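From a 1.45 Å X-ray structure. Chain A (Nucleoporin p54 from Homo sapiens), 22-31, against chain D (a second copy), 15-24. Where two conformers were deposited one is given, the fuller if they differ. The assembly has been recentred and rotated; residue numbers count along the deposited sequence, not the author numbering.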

ATOM      1  N   GLY A  22      -5.357  -3.533  -3.960  1.00 12.46           N
ATOM      2  CA  GLY A  22      -4.367  -3.056  -4.905  1.00 14.74           C
ATOM      3  C   GLY A  22      -3.048  -3.779  -4.790  1.00 12.73           C
ATOM      4  O   GLY A  22      -2.448  -4.128  -5.816  1.00 14.13           O
ATOM      5  N   LEU A  23      -2.573  -4.009  -3.572  1.00 12.60           N
ATOM      6  CA  LEU A  23      -1.317  -4.734  -3.394  1.00 12.56           C
ATOM      7  C   LEU A  23      -1.452  -6.186  -3.833  1.00 11.30           C
ATOM      8  O   LEU A  23      -0.520  -6.739  -4.412  1.00 13.65           O
ATOM      9  CB  LEU A  23      -0.843  -4.679  -1.943  1.00 12.12           C
ATOM     10  CG  LEU A  23      -0.424  -3.313  -1.384  1.00 15.82           C
ATOM     11  CD1 LEU A  23       0.199  -3.540  -0.018  1.00 21.04           C
ATOM     12  CD2 LEU A  23       0.548  -2.572  -2.297  1.00 18.52           C
ATOM     13  N   SER A  24      -2.594  -6.809  -3.553  0.58 12.08           N
ATOM     14  CA  SER A  24      -2.823  -8.178  -3.998  0.58 12.19           C
ATOM     15  C   SER A  24      -2.750  -8.263  -5.515  0.58 12.50           C
ATOM     16  O   SER A  24      -2.071  -9.143  -6.071  0.58 12.93           O
ATOM     17  CB  SER A  24      -4.181  -8.671  -3.524  0.58 14.28           C
ATOM     18  OG  SER A  24      -4.210  -8.844  -2.117  0.58 19.44           O
ATOM     19  N   HIS A  25      -3.432  -7.352  -6.204  1.00 13.59           N
ATOM     20  CA  HIS A  25      -3.417  -7.375  -7.669  1.00 13.51           C
ATOM     21  C   HIS A  25      -2.010  -7.225  -8.204  1.00 13.58           C
ATOM     22  O   HIS A  25      -1.641  -7.888  -9.165  1.00 13.43           O
ATOM     23  CB  HIS A  25      -4.311  -6.282  -8.247  1.00 14.81           C
ATOM     24  CG  HIS A  25      -5.765  -6.499  -8.002  1.00 23.84           C
ATOM     25  ND1 HIS A  25      -6.319  -7.749  -7.850  1.00 48.81           N
ATOM     26  CD2 HIS A  25      -6.781  -5.614  -7.851  1.00 32.03           C
ATOM     27  CE1 HIS A  25      -7.617  -7.629  -7.633  1.00 42.37           C
ATOM     28  NE2 HIS A  25      -7.923  -6.345  -7.627  1.00 37.86           N
ATOM     29  N   LEU A  26      -1.203  -6.383  -7.581  0.70 11.15           N
ATOM     30  CA  LEU A  26       0.143  -6.147  -8.064  0.70 13.08           C
ATOM     31  C   LEU A  26       1.051  -7.336  -7.760  0.70 13.00           C
ATOM     32  O   LEU A  26       1.880  -7.717  -8.582  0.70 11.36           O
ATOM     33  CB  LEU A  26       0.716  -4.861  -7.480  0.70 14.56           C
ATOM     34  CG  LEU A  26       2.074  -4.482  -8.067  0.70 10.50           C
ATOM     35  CD1 LEU A  26       2.030  -4.427  -9.584  0.70 13.50           C
ATOM     36  CD2 LEU A  26       2.474  -3.144  -7.509  0.70 18.01           C
ATOM     37  N   ILE A  27       0.911  -7.917  -6.579  1.00 12.89           N
ATOM     38  CA  ILE A  27       1.642  -9.137  -6.261  1.00 13.41           C
ATOM     39  C   ILE A  27       1.296 -10.231  -7.275  1.00 15.05           C
ATOM     40  O   ILE A  27       2.194 -10.919  -7.770  1.00 15.32           O
ATOM     41  CB  ILE A  27       1.373  -9.594  -4.831  1.00 15.10           C
ATOM     42  CG1 ILE A  27       2.036  -8.612  -3.850  1.00 16.67           C
ATOM     43  CG2 ILE A  27       1.886 -11.038  -4.618  1.00 17.16           C
ATOM     44  CD1 ILE A  27       1.524  -8.760  -2.422  1.00 16.41           C
ATOM     45  N   SER A  28       0.015 -10.370  -7.614  1.00 13.45           N
ATOM     46  CA  SER A  28      -0.404 -11.356  -8.606  1.00 15.07           C
ATOM     47  C   SER A  28       0.256 -11.103  -9.960  1.00 15.67           C
ATOM     48  O   SER A  28       0.671 -12.037 -10.644  1.00 16.27           O
ATOM     49  CB  SER A  28      -1.918 -11.330  -8.758  1.00 16.95           C
ATOM     50  OG  SER A  28      -2.534 -11.874  -7.605  1.00 27.82           O
ATOM     51  N   ILE A  29       0.334  -9.843 -10.365  1.00 13.57           N
ATOM     52  CA  ILE A  29       0.944  -9.490 -11.639  1.00 13.92           C
ATOM     53  C   ILE A  29       2.406  -9.876 -11.660  1.00 15.19           C
ATOM     54  O   ILE A  29       2.884 -10.443 -12.635  1.00 15.17           O
ATOM     55  CB  ILE A  29       0.763  -7.993 -11.909  1.00 16.27           C
ATOM     56  CG1 ILE A  29      -0.668  -7.715 -12.362  1.00 17.45           C
ATOM     57  CG2 ILE A  29       1.733  -7.501 -12.981  1.00 16.80           C
ATOM     58  CD1 ILE A  29      -1.039  -6.224 -12.289  1.00 18.50           C
ATOM     59  N   ILE A  30       3.122  -9.605 -10.582  1.00 12.50           N
ATOM     60  CA  ILE A  30       4.534  -9.956 -10.508  1.00 15.17           C
ATOM     61  C   ILE A  30       4.726 -11.478 -10.477  1.00 14.53           C
ATOM     62  O   ILE A  30       5.626 -11.999 -11.134  1.00 16.09           O
ATOM     63  CB  ILE A  30       5.193  -9.275  -9.293  1.00 13.98           C
ATOM     64  CG1 ILE A  30       5.175  -7.759  -9.511  1.00 17.56           C
ATOM     65  CG2 ILE A  30       6.630  -9.776  -9.096  1.00 17.32           C
ATOM     66  CD1 ILE A  30       5.505  -6.953  -8.281  1.00 19.88           C
ATOM     67  N   LYS A  31       3.892 -12.180  -9.719  1.00 13.84           N
ATOM     68  CA  LYS A  31       3.964 -13.627  -9.692  1.00 16.54           C
ATOM     69  C   LYS A  31       3.797 -14.178 -11.102  1.00 15.99           C
ATOM     70  O   LYS A  31       4.521 -15.102 -11.514  1.00 17.40           O
ATOM     71  CB  LYS A  31       2.910 -14.202  -8.764  1.00 17.34           C
ATOM     72  CG  LYS A  31       3.265 -14.052  -7.290  1.00 21.69           C
ATOM     73  CD  LYS A  31       2.206 -14.646  -6.376  1.00 25.38           C
ATOM     74  CE  LYS A  31       2.622 -14.572  -4.915  1.00 43.82           C
ATOM     75  NZ  LYS A  31       1.566 -15.072  -3.987  1.00 48.21           N
TER
ATOM     76  N   HIS D  15       8.981  -6.781  -0.891  1.00 14.09           N
ATOM     77  CA  HIS D  15       8.599  -5.497  -0.279  1.00 12.95           C
ATOM     78  C   HIS D  15       7.091  -5.314  -0.253  1.00 12.88           C
ATOM     79  O   HIS D  15       6.540  -4.819   0.751  1.00 13.88           O
ATOM     80  CB  HIS D  15       9.216  -4.323  -1.021  1.00 14.50           C
ATOM     81  CG  HIS D  15      10.642  -4.053  -0.662  1.00 17.49           C
ATOM     82  ND1 HIS D  15      11.027  -3.536   0.557  1.00 28.31           N
ATOM     83  CD2 HIS D  15      11.779  -4.195  -1.384  1.00 30.02           C
ATOM     84  CE1 HIS D  15      12.341  -3.389   0.576  1.00 31.25           C
ATOM     85  NE2 HIS D  15      12.819  -3.780  -0.589  1.00 24.17           N
ATOM     86  N   LEU D  16       6.419  -5.686  -1.331  1.00 12.82           N
ATOM     87  CA  LEU D  16       4.955  -5.596  -1.376  1.00 13.04           C
ATOM     88  C   LEU D  16       4.280  -6.519  -0.381  1.00 15.03           C
ATOM     89  O   LEU D  16       3.274  -6.141   0.209  1.00 14.03           O
ATOM     90  CB  LEU D  16       4.434  -5.861  -2.785  1.00 11.68           C
ATOM     91  CG  LEU D  16       4.825  -4.805  -3.809  1.00 14.43           C
ATOM     92  CD1 LEU D  16       4.503  -5.320  -5.203  1.00 16.01           C
ATOM     93  CD2 LEU D  16       4.108  -3.508  -3.531  1.00 17.18           C
ATOM     94  N   LYS D  17       4.822  -7.716  -0.188  1.00 13.59           N
ATOM     95  CA  LYS D  17       4.300  -8.621   0.833  1.00 13.70           C
ATOM     96  C   LYS D  17       4.485  -8.018   2.227  1.00 15.44           C
ATOM     97  O   LYS D  17       3.617  -8.158   3.086  1.00 15.30           O
ATOM     98  CB  LYS D  17       4.999  -9.973   0.763  1.00 15.86           C
ATOM     99  CG  LYS D  17       4.691 -10.780  -0.470  1.00 16.90           C
ATOM    100  CD  LYS D  17       5.500 -12.062  -0.421  1.00 28.46           C
ATOM    101  CE  LYS D  17       5.071 -13.052  -1.448  1.00 29.86           C
ATOM    102  NZ  LYS D  17       5.818 -14.315  -1.205  1.00 28.02           N
ATOM    103  N   GLN D  18       5.614  -7.359   2.467  1.00 15.29           N
ATOM    104  CA  GLN D  18       5.858  -6.726   3.755  1.00 17.22           C
ATOM    105  C   GLN D  18       4.864  -5.588   3.972  1.00 14.46           C
ATOM    106  O   GLN D  18       4.317  -5.413   5.066  1.00 17.28           O
ATOM    107  CB  GLN D  18       7.293  -6.214   3.836  1.00 17.42           C
ATOM    108  CG  GLN D  18       8.317  -7.312   4.051  1.00 31.49           C
ATOM    109  CD  GLN D  18       9.715  -6.799   4.367  1.00 49.16           C
ATOM    110  OE1 GLN D  18      10.708  -7.410   3.970  1.00 57.71           O
ATOM    111  NE2 GLN D  18       9.803  -5.697   5.108  1.00 56.38           N
ATOM    112  N   GLN D  19       4.588  -4.842   2.913  1.00 13.59           N
ATOM    113  CA  GLN D  19       3.631  -3.746   3.007  1.00 14.70           C
ATOM    114  C   GLN D  19       2.216  -4.262   3.218  1.00 15.90           C
ATOM    115  O   GLN D  19       1.427  -3.658   3.964  1.00 14.77           O
ATOM    116  CB  GLN D  19       3.719  -2.834   1.788  1.00 17.23           C
ATOM    117  CG  GLN D  19       4.996  -2.016   1.821  1.00 20.19           C
ATOM    118  CD  GLN D  19       4.970  -0.776   0.972  1.00 22.33           C
ATOM    119  OE1 GLN D  19       5.922  -0.513   0.223  1.00 27.67           O
ATOM    120  NE2 GLN D  19       3.911   0.012   1.088  1.00 18.61           N
ATOM    121  N   GLN D  20       1.899  -5.378   2.574  1.00 15.95           N
ATOM    122  CA  GLN D  20       0.610  -6.025   2.750  1.00 16.42           C
ATOM    123  C   GLN D  20       0.431  -6.461   4.193  1.00 16.80           C
ATOM    124  O   GLN D  20      -0.653  -6.304   4.757  1.00 17.03           O
ATOM    125  CB  GLN D  20       0.505  -7.226   1.815  1.00 19.28           C
ATOM    126  CG  GLN D  20      -0.859  -7.882   1.809  1.00 22.59           C
ATOM    127  CD  GLN D  20      -1.895  -7.048   1.089  1.00 28.40           C
ATOM    128  OE1 GLN D  20      -2.190  -5.915   1.487  1.00 24.80           O
ATOM    129  NE2 GLN D  20      -2.443  -7.593   0.010  1.00 21.39           N
ATOM    130  N   GLU D  21       1.490  -6.987   4.808  1.00 14.95           N
ATOM    131  CA  GLU D  21       1.439  -7.348   6.229  1.00 17.90           C
ATOM    132  C   GLU D  21       1.232  -6.123   7.120  1.00 14.88           C
ATOM    133  O   GLU D  21       0.525  -6.197   8.112  1.00 18.62           O
ATOM    134  CB  GLU D  21       2.702  -8.101   6.649  1.00 22.28           C
ATOM    135  CG  GLU D  21       2.684  -8.580   8.096  1.00 28.58           C
ATOM    136  CD  GLU D  21       1.391  -9.294   8.480  1.00 44.49           C
ATOM    137  OE1 GLU D  21       0.919 -10.149   7.695  1.00 36.92           O
ATOM    138  OE2 GLU D  21       0.848  -8.998   9.571  1.00 50.29           O
ATOM    139  N   GLY D  22       1.851  -5.007   6.758  1.00 16.39           N
ATOM    140  CA  GLY D  22       1.618  -3.748   7.442  1.00 15.17           C
ATOM    141  C   GLY D  22       0.165  -3.309   7.369  1.00 16.32           C
ATOM    142  O   GLY D  22      -0.389  -2.864   8.359  1.00 16.91           O
ATOM    143  N   LEU D  23      -0.459  -3.402   6.200  1.00 16.64           N
ATOM    144  CA  LEU D  23      -1.865  -3.053   6.102  1.00 17.50           C
ATOM    145  C   LEU D  23      -2.716  -4.005   6.938  1.00 15.66           C
ATOM    146  O   LEU D  23      -3.662  -3.581   7.582  1.00 16.68           O
ATOM    147  CB  LEU D  23      -2.360  -3.037   4.662  1.00 14.71           C
ATOM    148  CG  LEU D  23      -1.770  -1.971   3.757  1.00 15.29           C
ATOM    149  CD1 LEU D  23      -2.320  -2.108   2.317  1.00 17.19           C
ATOM    150  CD2 LEU D  23      -2.020  -0.570   4.331  1.00 15.78           C
ATOM    151  N   SER D  24      -2.380  -5.294   6.921  0.50 15.27           N
ATOM    152  CA  SER D  24      -3.105  -6.269   7.728  0.50 15.73           C
ATOM    153  C   SER D  24      -3.021  -5.893   9.190  0.50 16.32           C
ATOM    154  O   SER D  24      -4.008  -5.986   9.915  0.50 22.23           O
ATOM    155  CB  SER D  24      -2.564  -7.692   7.535  0.50 19.05           C
ATOM    156  OG  SER D  24      -2.903  -8.197   6.260  0.50 21.87           O
TER

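Two leucines from different positions in the sequence do reciprocal work in this contact: Leu23(A) enters a hole on chain D formed by Leu16(D), Gln19(D), Gln20(D) and Leu23(D), while Leu16(D) enters one on chain A formed by Leu23(A), Leu26(A), Ile27(A) and Ile30(A). Each leucine is thus both a knob and part of the wall that receives its counterpart, and each has 104 Å² covered by the opposing stretch, the largest values in the contact. Both stretches are helical throughout and run nearly antiparallel, at 159°, with their axes 10.0 Å apart at closest approach.

The two knobs share the m,t rotamer and meet at their tips, CD2 of Leu23(A) lying 3.9 Å from CD2 of Leu16(D). The other methyl of Leu23(A) reaches deep into its hole: CD1 is 3.6 Å from the backbone N of Gln20(D) and 3.7 Å from CD1 of Leu23(D), so that it packs against main chain as well as side chains. Leu16(D) lies against a wholly aliphatic wall. Its CD1 is 3.6 Å from CD1 of Ile30(A) and 3.8 Å from CD2 of Leu26(A), and its CB is 3.8 Å from CG1 of Ile27(A). Branched aliphatic side chains suit these positions, since they fill the space between the helices without bringing in polar groups that would need partners.

Glutamine contributes differently. Gln20(D) points toward chain A from the backbone position nearest Leu23(A), with the two CA atoms 6.6 Å apart, and its t,p rotamer folds the chain so that OE1 comes within 3.7 Å of CD1 of Leu23(A). Its amide NE2 lies 3.0 Å from OG of Ser24(A), a close polar approach at the margin of the apolar packing. The CA-to-CB bond of Ser24(A) points away overall, but its m rotamer places OG on the side facing chain D, where the long glutamine side chain reaches it. Gln19(D) lines the same hole with its aliphatic portion, CB being 4.0 Å from CD1 of Leu23(A), while its NE2 is hydrogen-bonded elsewhere in the structure.

Ile27(A), with 65 Å² covered, points toward chain D and packs along Leu16(D); its CD1 also lies 4.2 Å from CG of Lys17(D), at the outer side of the contact. Although the lysine's CA-to-CB bond points away, its CG still lies near the isoleucine, and the residue remains exposed. Altogether 468 Å² is buried between the stretches, summed over both sides, and the association described here rests chiefly on apolar packing.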